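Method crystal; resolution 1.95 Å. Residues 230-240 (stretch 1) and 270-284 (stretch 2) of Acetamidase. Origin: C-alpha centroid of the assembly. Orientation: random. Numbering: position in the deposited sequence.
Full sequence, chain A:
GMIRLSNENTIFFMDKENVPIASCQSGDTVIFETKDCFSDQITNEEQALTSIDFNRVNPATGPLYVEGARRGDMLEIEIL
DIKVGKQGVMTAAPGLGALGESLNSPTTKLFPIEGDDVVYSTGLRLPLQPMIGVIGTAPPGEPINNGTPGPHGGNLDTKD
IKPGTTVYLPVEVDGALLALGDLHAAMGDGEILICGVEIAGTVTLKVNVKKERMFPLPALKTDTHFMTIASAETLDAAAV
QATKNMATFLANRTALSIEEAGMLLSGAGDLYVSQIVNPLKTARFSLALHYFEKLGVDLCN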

# COMPACT_ATOMS: atom_id res chain seq x y z
N ALA A 230 -7.68 2.66 9.39
CA ALA A 230 -8.42 3.91 9.48
C ALA A 230 -9.10 4.24 8.16
O ALA A 230 -8.59 3.92 7.08
N SER A 231 -10.26 4.90 8.26
CA SER A 231 -10.98 5.40 7.10
C SER A 231 -11.24 6.90 7.18
O SER A 231 -11.56 7.43 8.26
N ALA A 232 -11.16 7.55 6.02
CA ALA A 232 -11.33 8.98 5.90
C ALA A 232 -11.85 9.36 4.53
O ALA A 232 -11.97 8.54 3.63
N GLU A 233 -12.16 10.64 4.37
CA GLU A 233 -12.68 11.16 3.12
C GLU A 233 -11.64 11.10 2.01
O GLU A 233 -11.98 10.92 0.84
N THR A 234 -10.38 11.25 2.39
CA THR A 234 -9.26 11.16 1.46
C THR A 234 -8.34 10.00 1.87
O THR A 234 -8.26 9.61 3.05
N LEU A 235 -7.67 9.42 0.89
CA LEU A 235 -6.67 8.42 1.18
C LEU A 235 -5.48 9.07 1.93
O LEU A 235 -4.83 8.40 2.72
N ASP A 236 -5.20 10.34 1.67
CA ASP A 236 -4.14 11.09 2.38
C ASP A 236 -4.35 10.97 3.90
O ASP A 236 -3.43 10.63 4.67
N ALA A 237 -5.61 11.21 4.31
CA ALA A 237 -5.99 11.34 5.71
C ALA A 237 -6.18 9.99 6.35
O ALA A 237 -5.82 9.80 7.51
N ALA A 238 -6.71 9.03 5.59
CA ALA A 238 -6.79 7.64 6.07
C ALA A 238 -5.41 7.08 6.36
O ALA A 238 -5.21 6.47 7.41
N ALA A 239 -4.45 7.33 5.46
CA ALA A 239 -3.05 6.97 5.63
C ALA A 239 -2.45 7.58 6.89
O ALA A 239 -1.87 6.86 7.71
N VAL A 240 -2.57 8.90 7.04
CA VAL A 240 -2.08 9.59 8.23
C VAL A 240 -2.75 9.09 9.53
O VAL A 240 -2.06 8.90 10.53
N ASP A 270 5.01 -0.92 7.33
CA ASP A 270 4.51 -0.52 6.01
C ASP A 270 3.10 0.04 6.02
O ASP A 270 2.21 -0.52 6.67
N LEU A 271 2.88 1.11 5.27
CA LEU A 271 1.57 1.68 5.10
C LEU A 271 1.00 1.06 3.85
O LEU A 271 1.60 1.11 2.80
N TYR A 272 -0.20 0.49 3.98
CA TYR A 272 -0.91 -0.15 2.88
C TYR A 272 -2.28 0.48 2.67
O TYR A 272 -2.87 1.08 3.57
N VAL A 273 -2.78 0.26 1.46
CA VAL A 273 -4.06 0.74 0.98
C VAL A 273 -5.03 -0.43 0.97
O VAL A 273 -4.71 -1.50 0.46
N SER A 274 -6.22 -0.23 1.54
CA SER A 274 -7.25 -1.26 1.53
C SER A 274 -8.11 -1.13 0.29
O SER A 274 -8.20 -2.06 -0.49
N GLN A 275 -8.76 0.03 0.14
CA GLN A 275 -9.65 0.30 -0.98
C GLN A 275 -9.65 1.80 -1.19
O GLN A 275 -9.51 2.53 -0.20
N ILE A 276 -9.85 2.26 -2.43
CA ILE A 276 -9.98 3.70 -2.73
C ILE A 276 -11.29 4.10 -3.41
O ILE A 276 -11.40 5.20 -4.00
N VAL A 277 -12.29 3.22 -3.30
CA VAL A 277 -13.50 3.35 -4.15
C VAL A 277 -14.80 3.60 -3.38
O VAL A 277 -15.81 3.90 -4.00
N ASN A 278 -14.77 3.46 -2.05
CA ASN A 278 -15.97 3.61 -1.21
C ASN A 278 -16.10 5.07 -0.76
O ASN A 278 -15.14 5.84 -0.95
N PRO A 279 -17.28 5.48 -0.23
CA PRO A 279 -17.46 6.87 0.18
C PRO A 279 -16.43 7.37 1.19
O PRO A 279 -16.15 8.57 1.24
N LEU A 280 -15.87 6.46 1.97
CA LEU A 280 -14.64 6.77 2.66
C LEU A 280 -13.59 5.78 2.15
O LEU A 280 -13.91 4.66 1.75
N LYS A 281 -12.35 6.25 2.08
CA LYS A 281 -11.21 5.45 1.65
C LYS A 281 -10.58 4.78 2.91
O LYS A 281 -10.64 5.32 4.01
N THR A 282 -9.96 3.62 2.75
CA THR A 282 -9.42 2.89 3.90
C THR A 282 -7.97 2.53 3.66
O THR A 282 -7.61 2.13 2.57
N ALA A 283 -7.15 2.69 4.70
CA ALA A 283 -5.71 2.43 4.70
C ALA A 283 -5.38 1.65 5.94
O ALA A 283 -6.17 1.66 6.91
N ARG A 284 -4.26 0.93 5.92
CA ARG A 284 -3.76 0.23 7.13
C ARG A 284 -2.27 0.33 7.30
O ARG A 284 -1.52 0.25 6.33

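Stretch 1 meets stretch 2 in two ways: strand 230-232 pairs antiparallel with strand 281-284, and the helix that begins at Leu235 lies across one face of the resulting sheet. Together the contacts bury 671 Å², and Leu235, Lys281 and Leu280 account for the largest shares.

Leu235 is the main apolar anchor of the helix. Its CA-to-CB bond points sideways, but the t rotamer at chi1, with chi2 p, carries the branched end to the sheet. CD2 lies 3.7 Å from Ile276 CG2 and 4.0 Å from Val273 CG2, while CD1 is 4.2 Å from Ala283 CB. One turn further along, Ala238 points toward stretch 2, its CB 4.0 Å from Ala283 CB and 3.6 Å from the carbonyl O of Lys281. Ala239 extends the apolar patch, with its CB 3.6 Å from CD2 of Leu271, whose own side chain is t at chi1 and p at chi2. The helix axis comes within 6.9 Å of the axis of strand 281-284, and Ala238 and Ala239 lie in this contact. The start of the helix is capped by Thr234, a p rotamer whose OG1 accepts a hydrogen bond from Ala237 N at 3.1 Å.

Lys281 shares the helix-facing side of the sheet with Ala230, Ala232 and Ala283. Its aliphatic part covers the first turn, Lys281 CG lying 3.8 Å from Leu235 N and Lys281 CB 4.3 Å from Leu235 CB. From there the m, m, t, t side chain leads away from stretch 1, and NZ donates to the carbonyl oxygens of Ile276 and Asn278, each O 2.9 Å from NZ. The methylene chain thus packs against stretch 1 while the ammonium group ties down the loop within its own stretch.

Leu280, m at chi1 and t at chi2, packs just before the strand, where its CB approaches Ser231 CB at 4.3 Å. On the sheet face opposite the helix, Ser231 and Thr282, both m, form the polar side-chain link between the stretches: Ser231 OG and Thr282 OG1 are hydrogen-bonded at 2.9 Å. These residues form a non-hydrogen-bonded bridge pair, so the link joins side chains where the backbones make no direct bond. Gln275 supports it from within stretch 2, its NE2 donating to Thr282 OG1 at 3.0 Å and to Leu280 O at 2.6 Å, while its OE1 accepts from Val277 N at 2.8 Å and Asn278 N at 2.9 Å.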

# COMPACT_ATOMS: atom_id res chain seq x y z
CB ALA A 230 -7.52 5.06 9.94
CB SER A 231 -12.32 4.68 6.94
OG SER A 231 -12.08 3.31 6.81
CB ALA A 232 -10.01 9.67 6.20
CB GLU A 233 -13.10 12.62 3.32
CG GLU A 233 -14.06 12.91 4.48
CD GLU A 233 -15.45 12.43 4.22
OE1 GLU A 233 -15.70 11.87 3.12
OE2 GLU A 233 -16.30 12.62 5.12
CB THR A 234 -8.47 12.49 1.42
OG1 THR A 234 -7.86 12.71 2.70
CG2 THR A 234 -9.41 13.66 1.09
CB LEU A 235 -6.22 7.72 -0.09
CG LEU A 235 -5.23 6.57 0.06
CD1 LEU A 235 -5.80 5.38 0.90
CD2 LEU A 235 -4.82 6.13 -1.36
CB ASP A 236 -4.21 12.59 1.98
CG ASP A 236 -3.37 12.94 0.73
OD1 ASP A 236 -2.47 12.19 0.35
OD2 ASP A 236 -3.56 14.04 0.18
CB ALA A 237 -7.27 12.19 5.82
CB ALA A 238 -7.51 6.79 5.07
CB ALA A 239 -2.19 7.39 4.35
CB VAL A 240 -2.21 11.15 8.10
CG1 VAL A 240 -1.88 11.80 9.45
CG2 VAL A 240 -1.29 11.68 6.98
CB ASP A 270 4.55 -1.71 5.07
CG ASP A 270 5.96 -2.18 4.79
OD1 ASP A 270 6.65 -1.56 3.96
OD2 ASP A 270 6.36 -3.20 5.39
CB LEU A 271 1.66 3.20 4.91
CG LEU A 271 0.38 3.98 4.68
CD1 LEU A 271 -0.55 3.87 5.88
CD2 LEU A 271 0.79 5.43 4.37
CB TYR A 272 -1.14 -1.63 3.18
CG TYR A 272 0.11 -2.50 3.26
CD1 TYR A 272 0.95 -2.65 2.15
CD2 TYR A 272 0.43 -3.19 4.43
CE1 TYR A 272 2.08 -3.44 2.21
CE2 TYR A 272 1.55 -4.00 4.49
CZ TYR A 272 2.37 -4.12 3.38
OH TYR A 272 3.47 -4.92 3.44
CB VAL A 273 -3.90 1.29 -0.46
CG1 VAL A 273 -5.24 1.38 -1.17
CG2 VAL A 273 -3.16 2.64 -0.48
CB SER A 274 -8.13 -1.21 2.79
OG SER A 274 -7.43 -1.73 3.91
CB GLN A 275 -11.09 -0.18 -0.69
CG GLN A 275 -11.77 0.36 0.60
CD GLN A 275 -12.37 1.77 0.43
OE1 GLN A 275 -12.57 2.25 -0.70
NE2 GLN A 275 -12.64 2.44 1.55
CB ILE A 276 -8.77 4.23 -3.55
CG1 ILE A 276 -8.68 3.58 -4.93
CG2 ILE A 276 -7.48 3.98 -2.80
CD1 ILE A 276 -7.70 4.25 -5.87
CB VAL A 277 -13.68 2.09 -5.04
CG1 VAL A 277 -12.52 1.98 -6.01
CG2 VAL A 277 -13.81 0.86 -4.20
CB ASN A 278 -15.92 2.62 -0.04
CG ASN A 278 -15.92 1.17 -0.51
OD1 ASN A 278 -16.50 0.84 -1.57
ND2 ASN A 278 -15.27 0.30 0.26
CB PRO A 279 -18.87 6.90 0.75
CG PRO A 279 -19.56 5.80 0.04
CD PRO A 279 -18.53 4.73 -0.07
CB LEU A 280 -14.81 6.81 4.20
CG LEU A 280 -15.75 7.87 4.83
CD1 LEU A 280 -15.53 8.01 6.33
CD2 LEU A 280 -15.53 9.18 4.17
CB LYS A 281 -10.18 6.32 0.90
CG LYS A 281 -10.75 7.35 -0.08
CD LYS A 281 -11.50 6.71 -1.21
CE LYS A 281 -12.24 7.75 -2.08
NZ LYS A 281 -13.35 7.09 -2.86
CB THR A 282 -10.21 1.61 4.15
OG1 THR A 282 -11.58 1.94 4.34
CG2 THR A 282 -9.68 0.87 5.40
CB ALA A 283 -4.93 3.73 4.68
CB ARG A 284 -4.19 -1.26 7.21
CG ARG A 284 -3.79 -2.15 6.07
CD ARG A 284 -4.77 -3.32 5.91
NE ARG A 284 -4.22 -4.33 5.00
CZ ARG A 284 -4.22 -4.25 3.68
NH1 ARG A 284 -4.75 -3.21 3.07
NH2 ARG A 284 -3.67 -5.21 2.94